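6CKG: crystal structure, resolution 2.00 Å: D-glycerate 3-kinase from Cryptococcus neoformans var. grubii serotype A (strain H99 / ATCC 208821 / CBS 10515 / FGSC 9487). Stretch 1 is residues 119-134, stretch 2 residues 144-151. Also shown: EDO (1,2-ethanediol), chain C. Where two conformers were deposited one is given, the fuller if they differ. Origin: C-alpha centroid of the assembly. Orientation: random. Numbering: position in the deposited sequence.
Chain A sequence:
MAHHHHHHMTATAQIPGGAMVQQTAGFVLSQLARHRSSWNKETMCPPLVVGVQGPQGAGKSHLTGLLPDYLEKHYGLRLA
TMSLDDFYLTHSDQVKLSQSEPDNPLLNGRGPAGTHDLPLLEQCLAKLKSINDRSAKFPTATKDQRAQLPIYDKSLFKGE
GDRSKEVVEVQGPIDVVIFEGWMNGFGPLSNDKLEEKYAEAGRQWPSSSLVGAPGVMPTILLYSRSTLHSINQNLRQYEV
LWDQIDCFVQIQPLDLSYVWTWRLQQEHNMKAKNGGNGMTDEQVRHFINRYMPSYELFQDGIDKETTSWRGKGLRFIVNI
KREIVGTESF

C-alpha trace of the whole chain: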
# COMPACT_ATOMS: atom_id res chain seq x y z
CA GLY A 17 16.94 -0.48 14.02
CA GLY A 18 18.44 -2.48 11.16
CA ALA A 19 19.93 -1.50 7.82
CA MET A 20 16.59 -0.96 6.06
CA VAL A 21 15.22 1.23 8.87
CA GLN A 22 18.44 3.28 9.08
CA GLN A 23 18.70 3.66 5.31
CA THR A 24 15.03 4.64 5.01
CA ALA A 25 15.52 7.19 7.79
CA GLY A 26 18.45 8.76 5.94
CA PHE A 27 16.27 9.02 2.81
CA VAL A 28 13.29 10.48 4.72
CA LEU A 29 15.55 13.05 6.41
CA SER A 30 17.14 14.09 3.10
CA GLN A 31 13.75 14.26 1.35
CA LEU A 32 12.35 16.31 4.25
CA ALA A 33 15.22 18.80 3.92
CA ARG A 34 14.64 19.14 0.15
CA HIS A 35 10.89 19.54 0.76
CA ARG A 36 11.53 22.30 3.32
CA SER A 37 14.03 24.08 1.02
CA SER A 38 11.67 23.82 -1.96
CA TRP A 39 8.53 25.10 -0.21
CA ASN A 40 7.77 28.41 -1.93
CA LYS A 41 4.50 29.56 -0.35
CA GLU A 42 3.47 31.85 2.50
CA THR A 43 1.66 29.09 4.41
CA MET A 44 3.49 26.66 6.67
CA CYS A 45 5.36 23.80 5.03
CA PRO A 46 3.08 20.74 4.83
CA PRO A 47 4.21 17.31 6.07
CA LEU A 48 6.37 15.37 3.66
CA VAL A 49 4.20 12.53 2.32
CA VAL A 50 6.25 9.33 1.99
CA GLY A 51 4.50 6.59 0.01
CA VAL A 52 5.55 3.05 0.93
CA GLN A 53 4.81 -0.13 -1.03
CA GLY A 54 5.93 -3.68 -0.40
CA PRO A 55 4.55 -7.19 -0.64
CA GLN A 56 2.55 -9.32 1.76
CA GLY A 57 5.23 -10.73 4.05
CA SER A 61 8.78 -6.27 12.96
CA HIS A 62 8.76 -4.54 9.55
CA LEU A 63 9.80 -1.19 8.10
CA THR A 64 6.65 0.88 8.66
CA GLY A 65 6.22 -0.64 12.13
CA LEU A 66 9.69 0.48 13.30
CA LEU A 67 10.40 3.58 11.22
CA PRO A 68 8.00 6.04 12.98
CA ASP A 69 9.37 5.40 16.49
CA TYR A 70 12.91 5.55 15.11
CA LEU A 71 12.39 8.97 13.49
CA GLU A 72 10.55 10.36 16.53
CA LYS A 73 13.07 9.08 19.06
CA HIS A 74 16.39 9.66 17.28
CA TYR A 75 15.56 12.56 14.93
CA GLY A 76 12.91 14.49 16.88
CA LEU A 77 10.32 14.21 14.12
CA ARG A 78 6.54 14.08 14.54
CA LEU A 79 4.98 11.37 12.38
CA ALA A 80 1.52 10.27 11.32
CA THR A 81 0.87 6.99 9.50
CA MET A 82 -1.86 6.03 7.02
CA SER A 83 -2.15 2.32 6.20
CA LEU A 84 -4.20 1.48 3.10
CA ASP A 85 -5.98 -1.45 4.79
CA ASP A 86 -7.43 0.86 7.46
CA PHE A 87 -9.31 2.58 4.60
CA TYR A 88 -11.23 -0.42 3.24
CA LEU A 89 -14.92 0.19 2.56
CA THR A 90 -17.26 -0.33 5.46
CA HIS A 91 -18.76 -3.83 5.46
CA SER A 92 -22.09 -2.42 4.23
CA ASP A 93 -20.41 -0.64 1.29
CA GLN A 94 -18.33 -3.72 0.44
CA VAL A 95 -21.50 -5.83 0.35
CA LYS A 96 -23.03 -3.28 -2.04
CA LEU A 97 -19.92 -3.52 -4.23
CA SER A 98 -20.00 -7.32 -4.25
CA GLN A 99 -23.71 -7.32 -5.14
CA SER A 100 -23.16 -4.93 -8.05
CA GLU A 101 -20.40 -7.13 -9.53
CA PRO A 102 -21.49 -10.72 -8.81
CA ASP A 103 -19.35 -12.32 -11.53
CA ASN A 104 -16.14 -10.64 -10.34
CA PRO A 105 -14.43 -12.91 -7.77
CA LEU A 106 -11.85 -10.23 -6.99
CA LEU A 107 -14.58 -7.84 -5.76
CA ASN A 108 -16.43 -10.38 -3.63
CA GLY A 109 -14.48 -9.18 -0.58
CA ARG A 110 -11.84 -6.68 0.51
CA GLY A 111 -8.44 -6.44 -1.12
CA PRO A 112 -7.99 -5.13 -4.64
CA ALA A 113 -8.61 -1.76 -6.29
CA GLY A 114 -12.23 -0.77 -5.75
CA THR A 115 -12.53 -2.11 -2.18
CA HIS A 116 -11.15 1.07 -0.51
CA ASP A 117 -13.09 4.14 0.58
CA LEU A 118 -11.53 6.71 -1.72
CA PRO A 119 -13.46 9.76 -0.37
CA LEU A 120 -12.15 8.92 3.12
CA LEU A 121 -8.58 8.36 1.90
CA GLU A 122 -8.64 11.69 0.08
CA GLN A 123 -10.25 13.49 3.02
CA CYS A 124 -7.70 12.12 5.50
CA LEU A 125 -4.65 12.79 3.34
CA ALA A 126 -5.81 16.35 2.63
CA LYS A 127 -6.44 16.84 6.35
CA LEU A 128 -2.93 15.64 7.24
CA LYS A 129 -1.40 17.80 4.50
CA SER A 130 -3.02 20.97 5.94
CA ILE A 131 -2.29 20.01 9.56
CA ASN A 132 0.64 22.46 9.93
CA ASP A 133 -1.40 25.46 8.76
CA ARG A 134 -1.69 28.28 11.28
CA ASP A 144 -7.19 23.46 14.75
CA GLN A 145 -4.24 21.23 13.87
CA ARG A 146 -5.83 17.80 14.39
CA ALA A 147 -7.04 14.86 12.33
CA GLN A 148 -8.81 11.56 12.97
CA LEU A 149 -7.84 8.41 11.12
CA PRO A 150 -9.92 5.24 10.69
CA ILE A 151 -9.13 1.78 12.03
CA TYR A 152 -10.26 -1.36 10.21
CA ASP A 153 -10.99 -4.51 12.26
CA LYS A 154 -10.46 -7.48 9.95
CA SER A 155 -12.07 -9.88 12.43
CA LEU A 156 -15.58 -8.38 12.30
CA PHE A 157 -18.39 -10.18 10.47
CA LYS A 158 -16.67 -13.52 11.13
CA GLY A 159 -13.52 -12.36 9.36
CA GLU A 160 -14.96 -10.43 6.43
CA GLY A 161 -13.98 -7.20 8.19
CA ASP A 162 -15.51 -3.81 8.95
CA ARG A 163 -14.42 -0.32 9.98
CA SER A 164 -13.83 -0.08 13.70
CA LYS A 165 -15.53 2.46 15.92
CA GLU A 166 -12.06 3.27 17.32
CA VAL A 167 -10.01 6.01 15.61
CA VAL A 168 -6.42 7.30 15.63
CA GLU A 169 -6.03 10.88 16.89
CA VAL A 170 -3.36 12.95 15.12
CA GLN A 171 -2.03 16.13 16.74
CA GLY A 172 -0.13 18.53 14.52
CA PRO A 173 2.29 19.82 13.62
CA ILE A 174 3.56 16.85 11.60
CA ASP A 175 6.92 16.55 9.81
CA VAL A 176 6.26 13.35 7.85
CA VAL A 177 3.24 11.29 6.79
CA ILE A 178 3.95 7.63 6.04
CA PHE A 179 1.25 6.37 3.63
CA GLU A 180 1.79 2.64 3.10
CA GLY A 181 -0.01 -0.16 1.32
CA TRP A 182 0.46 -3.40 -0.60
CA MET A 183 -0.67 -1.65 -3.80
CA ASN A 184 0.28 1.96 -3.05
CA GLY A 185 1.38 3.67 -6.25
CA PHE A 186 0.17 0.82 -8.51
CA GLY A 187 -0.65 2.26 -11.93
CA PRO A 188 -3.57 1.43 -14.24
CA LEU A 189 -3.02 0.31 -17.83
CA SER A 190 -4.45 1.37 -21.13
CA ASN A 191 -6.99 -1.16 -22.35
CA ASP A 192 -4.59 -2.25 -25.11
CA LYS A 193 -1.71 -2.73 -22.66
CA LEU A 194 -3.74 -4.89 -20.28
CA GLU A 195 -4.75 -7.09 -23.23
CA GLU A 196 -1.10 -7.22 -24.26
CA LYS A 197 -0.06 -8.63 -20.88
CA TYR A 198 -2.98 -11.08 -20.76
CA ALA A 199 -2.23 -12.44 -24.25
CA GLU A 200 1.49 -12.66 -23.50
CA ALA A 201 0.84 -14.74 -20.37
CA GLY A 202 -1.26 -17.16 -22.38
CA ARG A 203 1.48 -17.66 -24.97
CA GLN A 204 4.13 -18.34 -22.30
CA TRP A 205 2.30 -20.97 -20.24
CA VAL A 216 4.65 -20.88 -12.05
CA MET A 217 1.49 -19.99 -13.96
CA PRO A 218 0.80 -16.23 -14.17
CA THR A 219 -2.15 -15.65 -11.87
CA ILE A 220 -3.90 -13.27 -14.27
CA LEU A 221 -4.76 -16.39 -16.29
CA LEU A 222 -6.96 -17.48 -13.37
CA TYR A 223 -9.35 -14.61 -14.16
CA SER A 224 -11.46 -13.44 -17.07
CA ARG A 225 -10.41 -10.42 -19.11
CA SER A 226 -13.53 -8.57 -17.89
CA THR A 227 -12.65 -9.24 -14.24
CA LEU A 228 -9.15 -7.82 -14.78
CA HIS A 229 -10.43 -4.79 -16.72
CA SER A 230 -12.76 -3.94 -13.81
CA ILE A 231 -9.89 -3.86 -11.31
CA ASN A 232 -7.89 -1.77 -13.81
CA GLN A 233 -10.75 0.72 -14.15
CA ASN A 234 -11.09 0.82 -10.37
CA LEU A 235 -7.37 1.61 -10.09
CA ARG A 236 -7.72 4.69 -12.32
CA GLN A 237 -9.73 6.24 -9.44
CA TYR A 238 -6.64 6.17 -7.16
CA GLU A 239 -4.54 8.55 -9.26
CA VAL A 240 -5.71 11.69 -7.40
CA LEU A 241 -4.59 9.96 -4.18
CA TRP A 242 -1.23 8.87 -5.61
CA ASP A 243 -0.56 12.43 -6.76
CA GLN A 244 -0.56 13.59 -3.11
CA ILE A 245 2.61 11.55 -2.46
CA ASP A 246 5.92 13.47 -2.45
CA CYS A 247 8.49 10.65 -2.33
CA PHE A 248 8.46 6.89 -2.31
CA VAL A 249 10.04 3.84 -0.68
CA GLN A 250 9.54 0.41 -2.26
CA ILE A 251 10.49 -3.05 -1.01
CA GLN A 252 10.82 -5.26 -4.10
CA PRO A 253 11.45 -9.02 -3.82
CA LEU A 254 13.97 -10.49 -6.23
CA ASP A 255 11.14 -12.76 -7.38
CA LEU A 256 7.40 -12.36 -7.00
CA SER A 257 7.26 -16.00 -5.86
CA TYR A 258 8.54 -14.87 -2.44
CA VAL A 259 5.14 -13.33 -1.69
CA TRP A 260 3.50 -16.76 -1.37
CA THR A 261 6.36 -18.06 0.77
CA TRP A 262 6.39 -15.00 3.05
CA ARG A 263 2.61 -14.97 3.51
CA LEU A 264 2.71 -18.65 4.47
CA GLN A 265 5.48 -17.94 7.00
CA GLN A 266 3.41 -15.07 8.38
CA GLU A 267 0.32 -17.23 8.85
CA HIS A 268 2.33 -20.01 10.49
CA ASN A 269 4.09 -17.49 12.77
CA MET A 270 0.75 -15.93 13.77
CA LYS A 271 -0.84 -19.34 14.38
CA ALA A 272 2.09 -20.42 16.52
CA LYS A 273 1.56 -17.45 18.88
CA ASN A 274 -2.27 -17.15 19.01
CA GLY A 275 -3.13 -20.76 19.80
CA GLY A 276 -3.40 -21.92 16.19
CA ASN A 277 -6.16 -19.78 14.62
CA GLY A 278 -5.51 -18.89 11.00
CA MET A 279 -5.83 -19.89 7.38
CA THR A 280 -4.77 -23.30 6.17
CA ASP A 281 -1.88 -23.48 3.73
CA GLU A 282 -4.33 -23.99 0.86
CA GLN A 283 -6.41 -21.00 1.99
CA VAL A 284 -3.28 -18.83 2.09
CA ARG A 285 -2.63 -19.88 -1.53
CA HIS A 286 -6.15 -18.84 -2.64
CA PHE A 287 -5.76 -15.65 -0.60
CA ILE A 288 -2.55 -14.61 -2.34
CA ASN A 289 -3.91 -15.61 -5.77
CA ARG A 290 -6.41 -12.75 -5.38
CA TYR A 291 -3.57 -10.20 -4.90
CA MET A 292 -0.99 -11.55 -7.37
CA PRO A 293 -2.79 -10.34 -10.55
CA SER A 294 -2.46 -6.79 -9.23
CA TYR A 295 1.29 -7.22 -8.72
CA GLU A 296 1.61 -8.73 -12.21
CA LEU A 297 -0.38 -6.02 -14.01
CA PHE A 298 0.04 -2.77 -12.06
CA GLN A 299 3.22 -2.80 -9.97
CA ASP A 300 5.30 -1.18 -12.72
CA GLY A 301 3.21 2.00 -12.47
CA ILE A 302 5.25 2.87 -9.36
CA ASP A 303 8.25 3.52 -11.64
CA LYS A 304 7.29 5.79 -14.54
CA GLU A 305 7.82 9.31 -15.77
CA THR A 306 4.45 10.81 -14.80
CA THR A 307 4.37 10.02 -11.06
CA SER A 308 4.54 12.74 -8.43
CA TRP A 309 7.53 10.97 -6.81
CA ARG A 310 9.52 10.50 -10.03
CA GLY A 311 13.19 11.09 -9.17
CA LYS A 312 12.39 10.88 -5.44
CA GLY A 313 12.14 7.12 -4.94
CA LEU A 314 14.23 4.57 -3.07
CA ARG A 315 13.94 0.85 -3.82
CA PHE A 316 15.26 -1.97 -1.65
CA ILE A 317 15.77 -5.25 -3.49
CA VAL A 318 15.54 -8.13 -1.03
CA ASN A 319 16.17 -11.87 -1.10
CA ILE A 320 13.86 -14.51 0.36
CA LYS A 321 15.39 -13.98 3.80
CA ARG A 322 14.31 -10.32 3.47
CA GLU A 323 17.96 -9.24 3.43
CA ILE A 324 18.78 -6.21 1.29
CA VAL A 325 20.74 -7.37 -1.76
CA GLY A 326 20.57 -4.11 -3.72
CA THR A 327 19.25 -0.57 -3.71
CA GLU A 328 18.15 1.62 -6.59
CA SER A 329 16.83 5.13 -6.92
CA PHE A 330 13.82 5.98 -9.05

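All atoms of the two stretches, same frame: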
# COMPACT_ATOMS: atom_id res chain seq x y z
N PRO A 119 -13.17 8.47 -1.03
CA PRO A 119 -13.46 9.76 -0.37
C PRO A 119 -12.77 9.90 0.98
O PRO A 119 -12.24 10.98 1.29
CB PRO A 119 -14.98 9.76 -0.24
CG PRO A 119 -15.43 8.95 -1.44
CD PRO A 119 -14.41 7.86 -1.57
N LEU A 120 -12.75 8.84 1.80
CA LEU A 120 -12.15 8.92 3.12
C LEU A 120 -10.63 9.03 3.03
O LEU A 120 -10.01 9.81 3.77
CB LEU A 120 -12.55 7.71 3.97
CG LEU A 120 -12.12 7.72 5.44
CD1 LEU A 120 -12.68 8.95 6.16
CD2 LEU A 120 -12.55 6.45 6.16
N LEU A 121 -10.01 8.23 2.16
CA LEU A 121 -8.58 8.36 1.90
C LEU A 121 -8.21 9.77 1.49
O LEU A 121 -7.27 10.36 2.03
CB LEU A 121 -8.17 7.37 0.80
CG LEU A 121 -7.89 5.96 1.29
CD1 LEU A 121 -8.00 4.95 0.14
CD2 LEU A 121 -6.50 5.95 1.92
N GLU A 122 -8.94 10.34 0.53
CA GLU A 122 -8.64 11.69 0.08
C GLU A 122 -8.87 12.71 1.18
O GLU A 122 -8.05 13.61 1.38
CB GLU A 122 -9.46 12.04 -1.16
CG GLU A 122 -9.10 11.20 -2.36
CD GLU A 122 -9.83 11.64 -3.61
OE1 GLU A 122 -10.13 12.85 -3.73
OE2 GLU A 122 -10.10 10.77 -4.47
N GLN A 123 -9.98 12.58 1.92
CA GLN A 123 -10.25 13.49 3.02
C GLN A 123 -9.14 13.44 4.07
O GLN A 123 -8.67 14.47 4.55
CB GLN A 123 -11.62 13.19 3.67
CG GLN A 123 -11.97 14.10 4.85
CD GLN A 123 -13.29 13.73 5.56
OE1 GLN A 123 -13.62 12.55 5.71
NE2 GLN A 123 -14.04 14.74 5.99
N CYS A 124 -8.70 12.23 4.44
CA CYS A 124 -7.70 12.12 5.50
C CYS A 124 -6.35 12.63 5.04
O CYS A 124 -5.65 13.33 5.79
CB CYS A 124 -7.60 10.68 5.98
SG CYS A 124 -9.06 10.24 7.02
N LEU A 125 -5.95 12.32 3.81
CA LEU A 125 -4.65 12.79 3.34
C LEU A 125 -4.65 14.31 3.19
O LEU A 125 -3.67 14.97 3.54
CB LEU A 125 -4.28 12.10 2.04
CG LEU A 125 -2.81 12.19 1.62
CD1 LEU A 125 -1.87 12.18 2.84
CD2 LEU A 125 -2.48 11.01 0.72
N ALA A 126 -5.74 14.89 2.70
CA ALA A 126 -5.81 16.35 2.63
C ALA A 126 -5.79 16.97 4.02
O ALA A 126 -5.14 18.01 4.24
CB ALA A 126 -7.04 16.79 1.85
N LYS A 127 -6.46 16.34 4.98
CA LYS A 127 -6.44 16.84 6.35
C LYS A 127 -5.02 16.82 6.91
O LYS A 127 -4.56 17.80 7.51
CB LYS A 127 -7.38 16.01 7.23
CG LYS A 127 -7.69 16.63 8.60
CD LYS A 127 -8.52 17.90 8.46
CE LYS A 127 -9.00 18.42 9.81
NZ LYS A 127 -10.07 17.56 10.39
N LEU A 128 -4.31 15.70 6.75
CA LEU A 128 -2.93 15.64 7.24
C LEU A 128 -2.06 16.68 6.55
O LEU A 128 -1.20 17.30 7.19
CB LEU A 128 -2.35 14.24 7.06
CG LEU A 128 -2.97 13.15 7.94
CD1 LEU A 128 -2.56 11.73 7.49
CD2 LEU A 128 -2.62 13.37 9.40
N LYS A 129 -2.28 16.90 5.25
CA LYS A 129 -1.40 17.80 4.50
C LYS A 129 -1.61 19.27 4.87
O LYS A 129 -0.71 20.08 4.65
CB LYS A 129 -1.59 17.58 3.00
CG LYS A 129 -0.96 16.27 2.51
CD LYS A 129 -1.29 15.98 1.05
CE LYS A 129 -0.48 16.82 0.09
NZ LYS A 129 0.77 16.14 -0.35
N SER A 130 -2.76 19.62 5.44
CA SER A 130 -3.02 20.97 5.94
C SER A 130 -2.81 21.08 7.45
O SER A 130 -3.10 22.13 8.03
CB SER A 130 -4.44 21.40 5.59
OG SER A 130 -5.40 20.68 6.34
N ILE A 131 -2.30 20.03 8.10
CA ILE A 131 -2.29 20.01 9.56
C ILE A 131 -1.28 20.99 10.17
O ILE A 131 -1.39 21.33 11.35
CB ILE A 131 -2.06 18.57 10.05
CG1 ILE A 131 -2.64 18.36 11.45
CG2 ILE A 131 -0.56 18.21 10.02
CD1 ILE A 131 -2.82 16.90 11.79
N ASN A 132 -0.30 21.48 9.40
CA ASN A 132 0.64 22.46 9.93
C ASN A 132 0.19 23.90 9.73
O ASN A 132 0.88 24.82 10.18
CB ASN A 132 2.03 22.27 9.30
CG ASN A 132 2.61 20.90 9.54
OD1 ASN A 132 2.27 20.24 10.52
ND2 ASN A 132 3.49 20.46 8.64
N ASP A 133 -0.93 24.11 9.05
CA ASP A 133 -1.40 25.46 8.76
C ASP A 133 -1.74 26.18 10.05
O ASP A 133 -2.33 25.60 10.97
CB ASP A 133 -2.62 25.44 7.85
CG ASP A 133 -2.29 25.03 6.44
OD1 ASP A 133 -1.10 24.75 6.15
OD2 ASP A 133 -3.22 24.99 5.61
N ARG A 134 -1.37 27.45 10.12
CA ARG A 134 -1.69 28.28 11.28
C ARG A 134 -2.56 29.46 10.86
O ARG A 134 -3.75 29.50 11.17
CB ARG A 134 -0.40 28.77 11.96
CG ARG A 134 0.48 27.63 12.47
CD ARG A 134 1.66 28.13 13.31
NE ARG A 134 2.61 28.95 12.56
CZ ARG A 134 3.90 29.08 12.87
NH1 ARG A 134 4.39 28.43 13.92
NH2 ARG A 134 4.70 29.85 12.15
N ASP A 144 -7.51 22.80 16.02
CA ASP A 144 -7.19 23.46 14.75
C ASP A 144 -6.23 22.62 13.91
O ASP A 144 -6.40 22.49 12.69
CB ASP A 144 -6.59 24.85 15.02
N GLN A 145 -5.23 22.04 14.56
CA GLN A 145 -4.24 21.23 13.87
C GLN A 145 -4.38 19.76 14.25
O GLN A 145 -3.44 19.15 14.78
CB GLN A 145 -2.83 21.73 14.20
CG GLN A 145 -2.63 23.22 13.95
CD GLN A 145 -1.21 23.68 14.25
OE1 GLN A 145 -0.28 23.41 13.48
NE2 GLN A 145 -1.04 24.37 15.37
N ARG A 146 -5.54 19.17 13.98
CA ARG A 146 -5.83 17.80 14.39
C ARG A 146 -6.49 17.06 13.24
O ARG A 146 -7.06 17.66 12.32
CB ARG A 146 -6.73 17.77 15.64
CG ARG A 146 -6.06 18.34 16.90
CD ARG A 146 -6.97 18.38 18.11
NE ARG A 146 -7.23 17.05 18.66
CZ ARG A 146 -8.09 16.80 19.64
NH1 ARG A 146 -8.79 17.78 20.19
NH2 ARG A 146 -8.26 15.55 20.07
N ALA A 147 -6.37 15.73 13.28
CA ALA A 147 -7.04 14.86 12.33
C ALA A 147 -7.40 13.56 13.03
O ALA A 147 -6.84 13.22 14.08
CB ALA A 147 -6.17 14.58 11.10
N GLN A 148 -8.37 12.85 12.46
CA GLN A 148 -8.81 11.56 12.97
C GLN A 148 -8.68 10.53 11.85
O GLN A 148 -9.15 10.76 10.74
CB GLN A 148 -10.27 11.62 13.46
CG GLN A 148 -10.51 12.49 14.70
CD GLN A 148 -10.55 13.98 14.39
OE1 GLN A 148 -11.01 14.39 13.32
NE2 GLN A 148 -10.06 14.80 15.32
N LEU A 149 -8.02 9.42 12.15
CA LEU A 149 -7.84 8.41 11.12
C LEU A 149 -8.60 7.13 11.45
O LEU A 149 -8.73 6.76 12.62
CB LEU A 149 -6.35 8.08 10.94
CG LEU A 149 -5.48 9.31 10.64
CD1 LEU A 149 -4.02 8.93 10.53
CD2 LEU A 149 -5.94 10.00 9.36
N PRO A 150 -9.10 6.43 10.43
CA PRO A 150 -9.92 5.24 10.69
C PRO A 150 -9.06 4.04 11.06
O PRO A 150 -7.85 4.00 10.81
CB PRO A 150 -10.64 5.00 9.36
CG PRO A 150 -9.66 5.50 8.33
CD PRO A 150 -9.02 6.74 9.00
N ILE A 151 -9.71 3.08 11.71
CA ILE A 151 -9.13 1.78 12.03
C ILE A 151 -10.05 0.72 11.47
O ILE A 151 -11.27 0.79 11.66
CB ILE A 151 -8.96 1.61 13.55
CG1 ILE A 151 -7.94 2.61 14.10
CG2 ILE A 151 -8.56 0.17 13.89
CD1 ILE A 151 -7.83 2.63 15.63
C1 EDO C . -4.74 4.62 11.37
O1 EDO C . -5.39 3.36 11.65
C2 EDO C . -4.68 4.82 9.86
O2 EDO C . -3.91 3.77 9.27

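A helix and a strand can pack closely without exchanging a single clear hydrogen bond, provided that the helix offers one stripe of side chains and the strand meets it with small or apolar groups. D-glycerate 3-kinase from Cryptococcus neoformans gives a compact example. Helix 119-129 and strand 146-151 run nearly antiparallel, at 152°, and their axes approach to 8.2 Å, so a walk forward along the strand is a walk backward along the helix. The backbones are closest at the start of that walk, where the CA atoms of Ile 131 and Gln 145 lie 4.9 Å apart, and they diverge to 8.7 Å between the CA atoms of Leu 120 and Pro 150.

Gln 145 precedes the strand and faces the turn that follows the helix. This is a type I turn from Ser 130 to Asp 133, closed by a hydrogen bond from Asp 133 N to Ser 130 O (3.1 Å). Gln 145 is covered more than any other residue in the contact; its CG lies 3.8 Å from Asp 133 O, and its CB is 4.4 Å from Ile 131 CG1.

At Arg 146 the CA-to-CB bond points away from the helix, leaving the backbone to make the contact: Arg 146 O is 3.3 Å from Lys 127 CE, and Arg 146 N is 3.9 Å from Ile 131 CG1. The aliphatic part of the lysine thus lies against the strand.

Ala 147 reverses the direction, pointing toward the helix. Its single methyl serves three neighbours, with CB 3.6 Å from Lys 127 CG, 4.1 Å from Leu 128 CD2 and 4.1 Å from Ile 131 CD1. The short side chain suits a place where the CA atoms of Ala 147 and Lys 127 are just 6.3 Å apart.

Gln 148 points away again, and its carbonyl O lies 3.8 Å from Cys 124 SG. Leu 149 starts sideways, but its end comes nearer: CD2 reaches Cys 124 CB at 3.8 Å and Leu 128 CD1 at 4.2 Å.

Pro 150 points toward the helix and closes the apolar run. Its CD is 4.0 Å from Cys 124 SG, while its CG is 3.7 Å from CD2 of Leu 120, one helical turn before Cys 124. Its carbonyl is free of the helix and accepts a hydrogen bond from 1,2-ethanediol, O1 to Pro 150 O at 2.7 Å. Ile 151, beyond it, makes no contact with the helix.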